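Local coordinates for sugar ABC transporter (Sugar-binding protein) (Bacillus halodurans, PDB 4YO7), which binds myo-inositol and probably serves as the extracytoplasmic solute-binding component of an ABC importer for sugar-like compounds, at residues N170-D175 against D230-N235; V256-I261 against G274-T279. All coordinates share one frame; numbering follows the deposited sequence.

Contact 1: residues N170-D175 against D230-N235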
loop_
_atom_site.group_PDB
_atom_site.type_symbol
_atom_site.label_atom_id
_atom_site.label_comp_id
_atom_site.label_asym_id
_atom_site.label_seq_id
_atom_site.Cartn_x
_atom_site.Cartn_y
_atom_site.Cartn_z
ATOM N N ASN A 170 -25.705 4.575 -2.348
ATOM C CA ASN A 170 -24.907 5.761 -2.091
ATOM C C ASN A 170 -23.559 5.364 -1.509
ATOM O O ASN A 170 -23.510 4.674 -0.502
ATOM C CB ASN A 170 -25.632 6.685 -1.123
ATOM C CG ASN A 170 -26.846 7.354 -1.741
ATOM O OD1 ASN A 170 -27.065 7.290 -2.949
ATOM N ND2 ASN A 170 -27.615 8.037 -0.912
ATOM N N ILE A 171 -22.486 5.780 -2.164
ATOM C CA ILE A 171 -21.145 5.351 -1.798
ATOM C C ILE A 171 -20.401 6.506 -1.141
ATOM O O ILE A 171 -20.432 7.624 -1.651
ATOM C CB ILE A 171 -20.373 4.868 -3.033
ATOM C CG1 ILE A 171 -21.211 3.869 -3.845
ATOM C CG2 ILE A 171 -19.045 4.266 -2.614
ATOM C CD1 ILE A 171 -21.627 2.646 -3.064
ATOM N N ALA A 172 -19.737 6.236 -0.013
ATOM C CA ALA A 172 -18.810 7.171 0.618
ATOM C C ALA A 172 -17.403 6.603 0.454
ATOM O O ALA A 172 -17.139 5.477 0.877
ATOM C CB ALA A 172 -19.156 7.351 2.095
ATOM N N ILE A 173 -16.528 7.358 -0.208
ATOM C CA ILE A 173 -15.161 6.924 -0.471
ATOM C C ILE A 173 -14.194 7.603 0.482
ATOM O O ILE A 173 -14.175 8.836 0.565
ATOM C CB ILE A 173 -14.729 7.235 -1.929
ATOM C CG1 ILE A 173 -15.544 6.386 -2.911
ATOM C CG2 ILE A 173 -13.236 6.953 -2.132
ATOM C CD1 ILE A 173 -15.277 6.702 -4.369
HETATM N N MSE A 174 -13.402 6.803 1.198
HETATM C CA MSE A 174 -12.304 7.320 2.024
HETATM C C MSE A 174 -11.000 7.249 1.252
HETATM O O MSE A 174 -10.427 6.181 1.046
HETATM C CB MSE A 174 -12.169 6.556 3.347
HETATM C CG MSE A 174 -13.383 6.685 4.198
HETATM SE SE MSE A 174 -13.018 5.919 5.972
HETATM C CE MSE A 174 -14.479 6.782 6.918
ATOM N N ASP A 175 -10.558 8.419 0.813
ATOM C CA ASP A 175 -9.226 8.590 0.236
ATOM C C ASP A 175 -8.146 8.373 1.271
ATOM O O ASP A 175 -8.264 8.781 2.449
ATOM C CB ASP A 175 -9.024 10.002 -0.364
ATOM C CG ASP A 175 -9.596 10.173 -1.757
ATOM O OD1 ASP A 175 -9.435 9.283 -2.642
ATOM O OD2 ASP A 175 -10.172 11.266 -1.993
ATOM N N ASP A 230 -24.814 3.832 1.881
ATOM C CA ASP A 230 -25.063 2.403 1.769
ATOM C C ASP A 230 -23.772 1.596 1.835
ATOM O O ASP A 230 -23.797 0.432 2.227
ATOM C CB ASP A 230 -25.819 2.091 0.479
ATOM C CG ASP A 230 -27.172 2.741 0.452
ATOM O OD1 ASP A 230 -27.993 2.421 1.331
ATOM O OD2 ASP A 230 -27.415 3.591 -0.421
ATOM N N ALA A 231 -22.653 2.224 1.481
ATOM C CA ALA A 231 -21.333 1.583 1.537
ATOM C C ALA A 231 -20.258 2.607 1.795
ATOM O O ALA A 231 -20.299 3.717 1.254
ATOM C CB ALA A 231 -21.029 0.848 0.253
ATOM N N VAL A 232 -19.303 2.209 2.631
ATOM C CA VAL A 232 -18.113 2.989 2.907
ATOM C C VAL A 232 -16.968 2.213 2.291
ATOM O O VAL A 232 -16.734 1.066 2.653
ATOM C CB VAL A 232 -17.898 3.203 4.411
ATOM C CG1 VAL A 232 -16.537 3.885 4.672
ATOM C CG2 VAL A 232 -19.043 4.025 4.974
ATOM N N VAL A 233 -16.286 2.831 1.337
ATOM C CA VAL A 233 -15.276 2.159 0.546
ATOM C C VAL A 233 -13.966 2.910 0.752
ATOM O O VAL A 233 -13.833 4.069 0.355
ATOM C CB VAL A 233 -15.690 2.101 -0.945
ATOM C CG1 VAL A 233 -14.671 1.354 -1.738
ATOM C CG2 VAL A 233 -17.041 1.416 -1.075
ATOM N N ALA A 234 -13.019 2.248 1.403
ATOM C CA ALA A 234 -11.793 2.904 1.856
ATOM C C ALA A 234 -10.585 2.433 1.086
ATOM O O ALA A 234 -10.452 1.249 0.788
ATOM C CB ALA A 234 -11.587 2.652 3.337
ATOM N N ASN A 235 -9.685 3.361 0.783
ATOM C CA ASN A 235 -8.448 3.031 0.098
ATOM C C ASN A 235 -7.536 2.052 0.884
ATOM O O ASN A 235 -6.591 1.498 0.291
ATOM C CB ASN A 235 -7.612 4.292 -0.182
ATOM C CG ASN A 235 -8.125 5.198 -1.314
ATOM O OD1 ASN A 235 -7.529 6.277 -1.528
ATOM N ND2 ASN A 235 -9.176 4.811 -2.036
#
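M174, V233 and N235 bury the most surface where strand 170-175 runs parallel to the 230-235 segment. M174, a selenomethionine, sets its CB 3.9 Å from CB of A234, its bridge partner. Its CG stands beside the backbone N, anti to the carbonyl carbon (chi1 -62°), and the extended chain rises off the sheet, leaning back toward the start of the strand, with CE 4.2 Å from CG1 of V232. V233 faces the other way and crosses I171 at a slant, the CG2 methyls meeting at 3.8 Å. Its backbone is gripped at both ends: V233 N donates to A172 O, and V233 O accepts from M174 N with the donor tilted well out of the carbonyl plane. Past the last bridge, N235 N bonds to M174 O (2.9 Å). The N235 amide lies side by side with the D175 carboxylate, pointing the same way but with the planes 59° apart, and its OD1 approaches CA of D175 at 3.4 Å. That OD1 accepts from G176 N while ND2 reaches T187, which also bonds D175. At the opposite end, N170 N makes an almost straight bond (2.8 Å, 176°) to the anti lone pair of D230 OD2, and N170 O takes both D230 N and the longer-bonded A231 N. With the carboxylate of D230 cut back to an alanine methyl, N170 N would probably lose this acceptor, leaving the backbone bonds to N170 O to hold the strand's start. Helices 150-164 and 181-195 cover the face of I171 and V233, whereas helix 212-224 covers that of A172, M174 and V232. Strand 200-207 flanks 170-175 and strand 257-259 flanks 231-234, making this the central pair of a four-stranded parallel sheet in an α/β sandwich lobe.

Contact 2: residues V256-I261 against G274-T279. With MG (magnesium ion), chain C.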
loop_
_atom_site.group_PDB
_atom_site.type_symbol
_atom_site.label_atom_id
_atom_site.label_comp_id
_atom_site.label_asym_id
_atom_site.label_seq_id
_atom_site.Cartn_x
_atom_site.Cartn_y
_atom_site.Cartn_z
ATOM N N VAL A 256 -24.678 -0.813 6.685
ATOM C CA VAL A 256 -23.693 -0.246 5.778
ATOM C C VAL A 256 -22.686 -1.323 5.388
ATOM O O VAL A 256 -22.219 -2.056 6.243
ATOM C CB VAL A 256 -22.965 0.970 6.438
ATOM C CG1 VAL A 256 -21.956 1.558 5.543
ATOM C CG2 VAL A 256 -23.967 2.045 6.775
ATOM N N ILE A 257 -22.382 -1.429 4.094
ATOM C CA ILE A 257 -21.313 -2.298 3.620
ATOM C C ILE A 257 -19.985 -1.549 3.837
ATOM O O ILE A 257 -19.897 -0.367 3.530
ATOM C CB ILE A 257 -21.525 -2.666 2.123
ATOM C CG1 ILE A 257 -22.768 -3.553 1.982
ATOM C CG2 ILE A 257 -20.293 -3.365 1.528
ATOM C CD1 ILE A 257 -23.117 -3.898 0.557
ATOM N N VAL A 258 -18.978 -2.223 4.395
ATOM C CA VAL A 258 -17.650 -1.625 4.592
ATOM C C VAL A 258 -16.612 -2.416 3.811
ATOM O O VAL A 258 -16.579 -3.647 3.855
ATOM C CB VAL A 258 -17.255 -1.582 6.088
ATOM C CG1 VAL A 258 -15.929 -0.848 6.293
ATOM C CG2 VAL A 258 -18.362 -0.910 6.896
ATOM N N ALA A 259 -15.758 -1.684 3.116
ATOM C CA ALA A 259 -14.694 -2.273 2.308
ATOM C C ALA A 259 -13.354 -1.594 2.564
ATOM O O ALA A 259 -13.278 -0.367 2.711
ATOM C CB ALA A 259 -15.067 -2.194 0.838
ATOM N N GLY A 260 -12.291 -2.411 2.564
ATOM C CA GLY A 260 -10.918 -1.933 2.655
ATOM C C GLY A 260 -10.022 -2.579 1.613
ATOM O O GLY A 260 -10.506 -3.309 0.737
ATOM N N ILE A 261 -8.725 -2.281 1.703
ATOM C CA ILE A 261 -7.681 -2.882 0.867
ATOM C C ILE A 261 -6.473 -3.124 1.749
ATOM O O ILE A 261 -6.142 -2.262 2.556
ATOM C CB ILE A 261 -7.294 -1.965 -0.354
ATOM C CG1 ILE A 261 -8.475 -1.907 -1.344
ATOM C CG2 ILE A 261 -6.011 -2.447 -1.062
ATOM C CD1 ILE A 261 -8.368 -0.845 -2.415
ATOM N N GLY A 274 -17.555 -10.555 11.126
ATOM C CA GLY A 274 -18.704 -10.068 10.373
ATOM C C GLY A 274 -18.848 -8.558 10.278
ATOM O O GLY A 274 -19.918 -8.059 9.948
ATOM N N LYS A 275 -17.767 -7.836 10.547
ATOM C CA LYS A 275 -17.783 -6.374 10.515
ATOM C C LYS A 275 -17.304 -5.774 9.204
ATOM O O LYS A 275 -17.739 -4.688 8.837
ATOM C CB LYS A 275 -16.921 -5.815 11.646
ATOM C CG LYS A 275 -17.340 -6.337 13.037
ATOM C CD LYS A 275 -16.392 -5.828 14.112
ATOM C CE LYS A 275 -16.715 -6.428 15.493
ATOM N NZ LYS A 275 -16.104 -5.625 16.592
ATOM N N LEU A 276 -16.401 -6.474 8.524
ATOM C CA LEU A 276 -15.784 -6.005 7.281
ATOM C C LEU A 276 -16.249 -6.906 6.166
ATOM O O LEU A 276 -16.060 -8.117 6.246
ATOM C CB LEU A 276 -14.248 -6.017 7.385
ATOM C CG LEU A 276 -13.473 -5.498 6.165
ATOM C CD1 LEU A 276 -13.710 -4.022 5.942
ATOM C CD2 LEU A 276 -11.980 -5.770 6.304
ATOM N N ASP A 277 -16.869 -6.321 5.144
ATOM C CA ASP A 277 -17.490 -7.100 4.064
ATOM C C ASP A 277 -16.533 -7.496 2.951
ATOM O O ASP A 277 -16.677 -8.575 2.374
ATOM C CB ASP A 277 -18.655 -6.316 3.456
ATOM C CG ASP A 277 -19.731 -6.004 4.481
ATOM O OD1 ASP A 277 -20.550 -6.898 4.761
ATOM O OD2 ASP A 277 -19.726 -4.887 5.031
ATOM N N VAL A 278 -15.576 -6.620 2.653
ATOM C CA VAL A 278 -14.702 -6.766 1.500
ATOM C C VAL A 278 -13.325 -6.270 1.857
ATOM O O VAL A 278 -13.196 -5.230 2.498
ATOM C CB VAL A 278 -15.230 -5.958 0.290
ATOM C CG1 VAL A 278 -14.272 -6.065 -0.909
ATOM C CG2 VAL A 278 -16.632 -6.385 -0.101
ATOM N N THR A 279 -12.286 -7.003 1.473
ATOM C CA THR A 279 -10.983 -6.390 1.383
ATOM C C THR A 279 -10.259 -7.010 0.211
ATOM O O THR A 279 -10.834 -7.792 -0.549
ATOM C CB THR A 279 -10.178 -6.493 2.725
ATOM O OG1 THR A 279 -8.935 -5.785 2.602
ATOM C CG2 THR A 279 -9.882 -7.910 3.138
HETATM MG MG MG C . -22.081 -3.861 7.649
HETATM O O HOH W 1 -20.071 -4.417 7.539
HETATM O O HOH W 2 -22.870 -5.277 6.308
HETATM O O HOH W 3 -22.186 -5.609 8.786
#
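D277 reaches from the 274-279 segment to the backbone of V258. Its CB lies 3.4 Å from V258 O and 3.9 Å from CG2 of I257, whose side chain crosses it at about a right angle. CG stands beside the backbone N (chi1 -60°), turning the carboxylate toward the strand. OD2 accepts from V258 N at 2.8 Å, met on the anti side and 19° out of the carboxylate plane, and also accepts a bond from water 1 (2.6 Å). OD1 receives a longer bond from water 2. Both waters sit on the magnesium ion, which V256 O binds at 2.3 Å and L253 O also holds, so that D277 is a second-shell residue here. Between the segments the chain traverses helix 265-272, closed at G274 by a Schellman motif, and returns roughly along strand 257-259 as a loop, joined to it by a single bridge, A259 to V278, at the edge of the lobe's parallel sheet. D277 N bonds V258 O in the carbonyl plane, and G260 N bonds V278 O at 3.0 Å. On the face covered by helix 237-249, the L276 side chain crosses that of V258 at about a right angle, CD1 lying 3.9 Å from CG1.

Overall arrangement
Contact 1 closes before contact 2 opens along the chain, and their centres lie about 10 Å apart on one side of the molecule. They join through neighbouring strands 231-234 and 257-259: V232 N and A234 N probably bond to I257 O and A259 O, while V232 packs on V256. Contact 1 thus forms the middle of the four-stranded parallel sheet, and contact 2 continues beyond its edge strand with the chain leaving helix 265-272. Helix 150-164 packs against both. At the C-terminal ends, N235 and I261 meet and lead into N236 and D262 of the myo-inositol pocket; the magnesium ion sits near the other end of strand 257-259.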